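Envelope glycoprotein (Thogoto virus, PDB 5XEA) drives fusion of the viral envelope with the host membrane and probably also attaches the virus to its host-cell receptor. Local coordinates at the interface of chains A and B. Numbering follows the deposited sequence. Chains: chain A/B, Envelope glycoprotein.

Contact 1: the interface of chains A and B. Residues chain A 269-271, 273; chain B 419, 421.
A:Lys273 and B:Asp421 meet tip to tip in a salt bridge between two copies of this fusion glycoprotein, a member of the baculovirus gp64 family. The ammonium NZ of A:Lys273 lies 2.9 Å from the carboxylate oxygen OD1 of B:Asp421 and donates a hydrogen bond to it. It comes from the syn side of the carboxylate and stays close to its plane, 17° out. The lysine chain is not extended. It bends at chi3 (-105°) and again at chi4, and this turns NZ toward OD1. The opposite charges probably stabilise each other.

A backbone hydrogen bond lies beside this bridge. The amide N of B:Asp421 donates to the carbonyl O of A:Pro269 at 3.0 Å. The bond is nearly straight, 170° at the hydrogen. B:Asp421 is the first residue of helix 421-437, so chain A supplies an acceptor for an amide at the start of a helix of chain B. The positive end of that helix may also favour a charged aspartate.

Van der Waals contacts complete the patch. OD2 of B:Asp421 packs against the face of the A:Phe270-A:Gly271 peptide group, 3.3 Å from C of A:Phe270. The N-H of A:Gly271 does not point at it. The ring of A:Phe270 turns an edge to B:Ser419, whose carbonyl carbon lies in the ring plane. Ring atom CE1 of A:Phe270 is 3.4 Å from CB of B:Ser419. The neighbouring CD1 faces the serine carbonyl O. Within chain A, CB of A:Pro269 stands over the centre of one ring face and so backs the phenylalanine. The CA of A:Phe270 also touches CG of B:Asp421, at 4.0 Å.

B:Asp421 is thus held by its main chain and its side chain together. The site ties 3-10 helix 268-270 and the following loop of one chain to the start of helix 421-437 of the next, and is likely to help hold the subunits together.

Contact 2: the interface of chains A and B. Residues chain A 351-353; chain B 4, 6-9, 11.
This is a backbone-paired interface in the trimeric assembly of a gp64-family fusion glycoprotein. Strand 350-354 of chain A takes the N-terminal segment of chain B alongside it, antiparallel, and so joins the two subunits.

A:Leu352 and B:Thr8 pair through their main chains. The N of A:Leu352 donates to the O of B:Thr8 at 3.0 Å. The return bond, from N of B:Thr8 to O of A:Leu352, is 2.7 Å long but weak, bent to 117° at the hydrogen. The spot is strained: the carbonyl O of B:Ala7 lies 3.1 Å from the O of A:Leu352, and both can only accept. The peptide before B:Thr8 is cis, with the C=O of B:Ala7 and the N-H of B:Thr8 on one side. A:Leu352 O meets both, which may explain the poor angle.

The side chain of A:Leu352 packs against B:Tyr11, the two crossing at about a right angle. Methyl CD1 of the leucine lies above the phenol ring plane at the CD2-CE2 rim, 3.5 Å from CD2 of B:Tyr11. B:Thr8 braces this ring from within chain B. Its OG1 is anti to the backbone N (chi1 165°) and hydrogen-bonds the phenol OH of B:Tyr11 at 2.8 Å. The same rotamer puts methyl CG2 between the backbone N and the carbonyl carbon. There CG2 meets the ring edge in plane and touches CB of A:Leu352 at 3.7 Å.

Neighbours of A:Leu352 extend the contact both ways. Methyl CD2 of A:Leu351 reaches CA of B:Gly9 at 3.9 Å. The imidazole of A:His353 points its CD2 edge at the carbonyl O of B:Ala7, 3.5 Å away and in the ring plane. B:Thr4 stands loosely over one face of that ring.

Contact 1: the interface of chains A and B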
loop_
_atom_site.group_PDB
_atom_site.type_symbol
_atom_site.label_atom_id
_atom_site.label_comp_id
_atom_site.label_asym_id
_atom_site.label_seq_id
_atom_site.Cartn_x
_atom_site.Cartn_y
_atom_site.Cartn_z
ATOM N N PRO A 269 -16.307 -6.665 -4.402
ATOM C CA PRO A 269 -15.704 -7.822 -3.725
ATOM C C PRO A 269 -15.656 -7.707 -2.202
ATOM O O PRO A 269 -15.583 -8.721 -1.507
ATOM C CB PRO A 269 -14.287 -7.875 -4.320
ATOM C CG PRO A 269 -14.457 -7.374 -5.692
ATOM C CD PRO A 269 -15.583 -6.354 -5.657
ATOM N N PHE A 270 -15.719 -6.482 -1.673
ATOM C CA PHE A 270 -15.605 -6.254 -0.239
ATOM C C PHE A 270 -16.893 -5.768 0.409
ATOM O O PHE A 270 -16.892 -5.492 1.612
ATOM C CB PHE A 270 -14.491 -5.240 0.036
ATOM C CG PHE A 270 -13.207 -5.571 -0.649
ATOM C CD1 PHE A 270 -12.459 -6.660 -0.248
ATOM C CD2 PHE A 270 -12.753 -4.801 -1.701
ATOM C CE1 PHE A 270 -11.279 -6.981 -0.880
ATOM C CE2 PHE A 270 -11.574 -5.117 -2.335
ATOM C CZ PHE A 270 -10.834 -6.219 -1.919
ATOM N N GLY A 271 -17.991 -5.674 -0.338
ATOM C CA GLY A 271 -19.192 -5.103 0.234
ATOM C C GLY A 271 -19.010 -3.615 0.500
ATOM O O GLY A 271 -18.143 -2.946 -0.062
ATOM N N LYS A 273 -17.680 -2.237 2.844
ATOM C CA LYS A 273 -16.704 -2.138 3.923
ATOM C C LYS A 273 -15.895 -0.853 3.825
ATOM O O LYS A 273 -15.504 -0.424 2.734
ATOM C CB LYS A 273 -15.760 -3.339 3.917
ATOM C CG LYS A 273 -16.315 -4.532 4.706
ATOM C CD LYS A 273 -15.253 -5.598 4.965
ATOM C CE LYS A 273 -15.460 -6.792 4.056
ATOM N NZ LYS A 273 -16.864 -7.292 4.200
ATOM N N SER B 419 -8.631 -10.566 1.194
ATOM C CA SER B 419 -9.556 -9.575 1.728
ATOM C C SER B 419 -10.958 -9.720 1.150
ATOM O O SER B 419 -11.906 -9.172 1.718
ATOM C CB SER B 419 -9.061 -8.150 1.437
ATOM O OG SER B 419 -8.023 -7.744 2.303
ATOM N N ASP B 421 -14.647 -10.963 0.182
ATOM C CA ASP B 421 -15.684 -11.690 0.902
ATOM C C ASP B 421 -15.768 -13.149 0.468
ATOM O O ASP B 421 -15.940 -14.036 1.305
ATOM C CB ASP B 421 -17.031 -10.990 0.710
ATOM C CG ASP B 421 -17.089 -9.636 1.406
ATOM O OD1 ASP B 421 -16.251 -9.380 2.307
ATOM O OD2 ASP B 421 -17.986 -8.831 1.069
#

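Contact 2: the interface of chains A and B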
loop_
_atom_site.group_PDB
_atom_site.type_symbol
_atom_site.label_atom_id
_atom_site.label_comp_id
_atom_site.label_asym_id
_atom_site.label_seq_id
_atom_site.Cartn_x
_atom_site.Cartn_y
_atom_site.Cartn_z
ATOM N N LEU A 351 35.646 42.199 -31.257
ATOM C CA LEU A 351 36.695 42.595 -30.329
ATOM C C LEU A 351 36.114 43.550 -29.298
ATOM O O LEU A 351 35.153 44.268 -29.575
ATOM C CB LEU A 351 37.862 43.278 -31.060
ATOM C CG LEU A 351 38.605 42.437 -32.103
ATOM C CD1 LEU A 351 39.400 43.335 -33.060
ATOM C CD2 LEU A 351 39.507 41.426 -31.434
ATOM N N LEU A 352 36.712 43.567 -28.112
ATOM C CA LEU A 352 36.263 44.433 -27.027
ATOM C C LEU A 352 37.352 45.453 -26.689
ATOM O O LEU A 352 38.485 45.076 -26.374
ATOM C CB LEU A 352 35.888 43.604 -25.798
ATOM C CG LEU A 352 34.639 42.737 -25.997
ATOM C CD1 LEU A 352 34.381 41.811 -24.795
ATOM C CD2 LEU A 352 33.432 43.635 -26.275
ATOM N N HIS A 353 37.006 46.738 -26.766
ATOM C CA HIS A 353 37.872 47.827 -26.322
ATOM C C HIS A 353 37.453 48.247 -24.920
ATOM O O HIS A 353 36.266 48.477 -24.668
ATOM C CB HIS A 353 37.784 49.025 -27.268
ATOM C CG HIS A 353 37.995 48.684 -28.709
ATOM N ND1 HIS A 353 37.442 49.422 -29.734
ATOM C CD2 HIS A 353 38.704 47.693 -29.299
ATOM C CE1 HIS A 353 37.798 48.898 -30.893
ATOM N NE2 HIS A 353 38.564 47.847 -30.658
ATOM N N THR B 4 40.635 53.098 -27.525
ATOM C CA THR B 4 40.645 51.969 -28.452
ATOM C C THR B 4 41.939 51.164 -28.345
ATOM O O THR B 4 41.919 49.995 -27.941
ATOM C CB THR B 4 40.449 52.457 -29.891
ATOM O OG1 THR B 4 41.655 53.070 -30.360
ATOM C CG2 THR B 4 39.320 53.476 -29.957
ATOM N N THR B 6 44.229 49.158 -27.529
ATOM C CA THR B 6 44.579 47.759 -27.288
ATOM C C THR B 6 43.376 46.927 -26.849
ATOM O O THR B 6 42.296 47.440 -26.539
ATOM C CB THR B 6 45.701 47.625 -26.241
ATOM O OG1 THR B 6 46.196 46.277 -26.228
ATOM C CG2 THR B 6 45.188 47.985 -24.857
ATOM N N ALA B 7 43.602 45.611 -26.869
ATOM C CA ALA B 7 42.660 44.552 -26.470
ATOM C C ALA B 7 41.343 44.584 -27.282
ATOM O O ALA B 7 41.104 45.541 -28.026
ATOM C CB ALA B 7 42.382 44.664 -24.954
ATOM N N THR B 8 40.510 43.538 -27.218
ATOM C CA THR B 8 40.852 42.175 -26.789
ATOM C C THR B 8 40.001 41.225 -27.618
ATOM O O THR B 8 39.043 41.649 -28.262
ATOM C CB THR B 8 40.598 41.911 -25.283
ATOM O OG1 THR B 8 40.609 40.502 -25.023
ATOM C CG2 THR B 8 39.284 42.518 -24.831
ATOM N N GLY B 9 40.342 39.944 -27.610
ATOM C CA GLY B 9 39.585 38.983 -28.384
ATOM C C GLY B 9 40.356 38.388 -29.544
ATOM O O GLY B 9 41.586 38.450 -29.565
ATOM N N TYR B 11 36.100 37.623 -29.582
ATOM C CA TYR B 11 35.078 36.959 -28.782
ATOM C C TYR B 11 33.895 36.548 -29.650
ATOM O O TYR B 11 33.699 37.043 -30.767
ATOM C CB TYR B 11 34.573 37.869 -27.657
ATOM C CG TYR B 11 35.611 38.267 -26.628
ATOM C CD1 TYR B 11 35.916 37.430 -25.559
ATOM C CD2 TYR B 11 36.263 39.497 -26.707
ATOM C CE1 TYR B 11 36.854 37.796 -24.605
ATOM C CE2 TYR B 11 37.199 39.872 -25.760
ATOM C CZ TYR B 11 37.495 39.017 -24.712
ATOM O OH TYR B 11 38.428 39.381 -23.767
#

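Contact 1 and contact 2 have no residue in common, and their centres are about 80 Å apart. In chain A they flank the long helix 282-327: contact 1 uses 3-10 helix 268-270 and the loop after it, and contact 2 the strand 350-354 that follows the long helix. In chain B they draw on opposite parts of the sequence, 3-10 helix 417-419 with the start of helix 421-437, and the N-terminal segment. The same two chains are therefore joined at widely separated levels of the elongated assembly. Together they probably keep the subunits in register along the molecule.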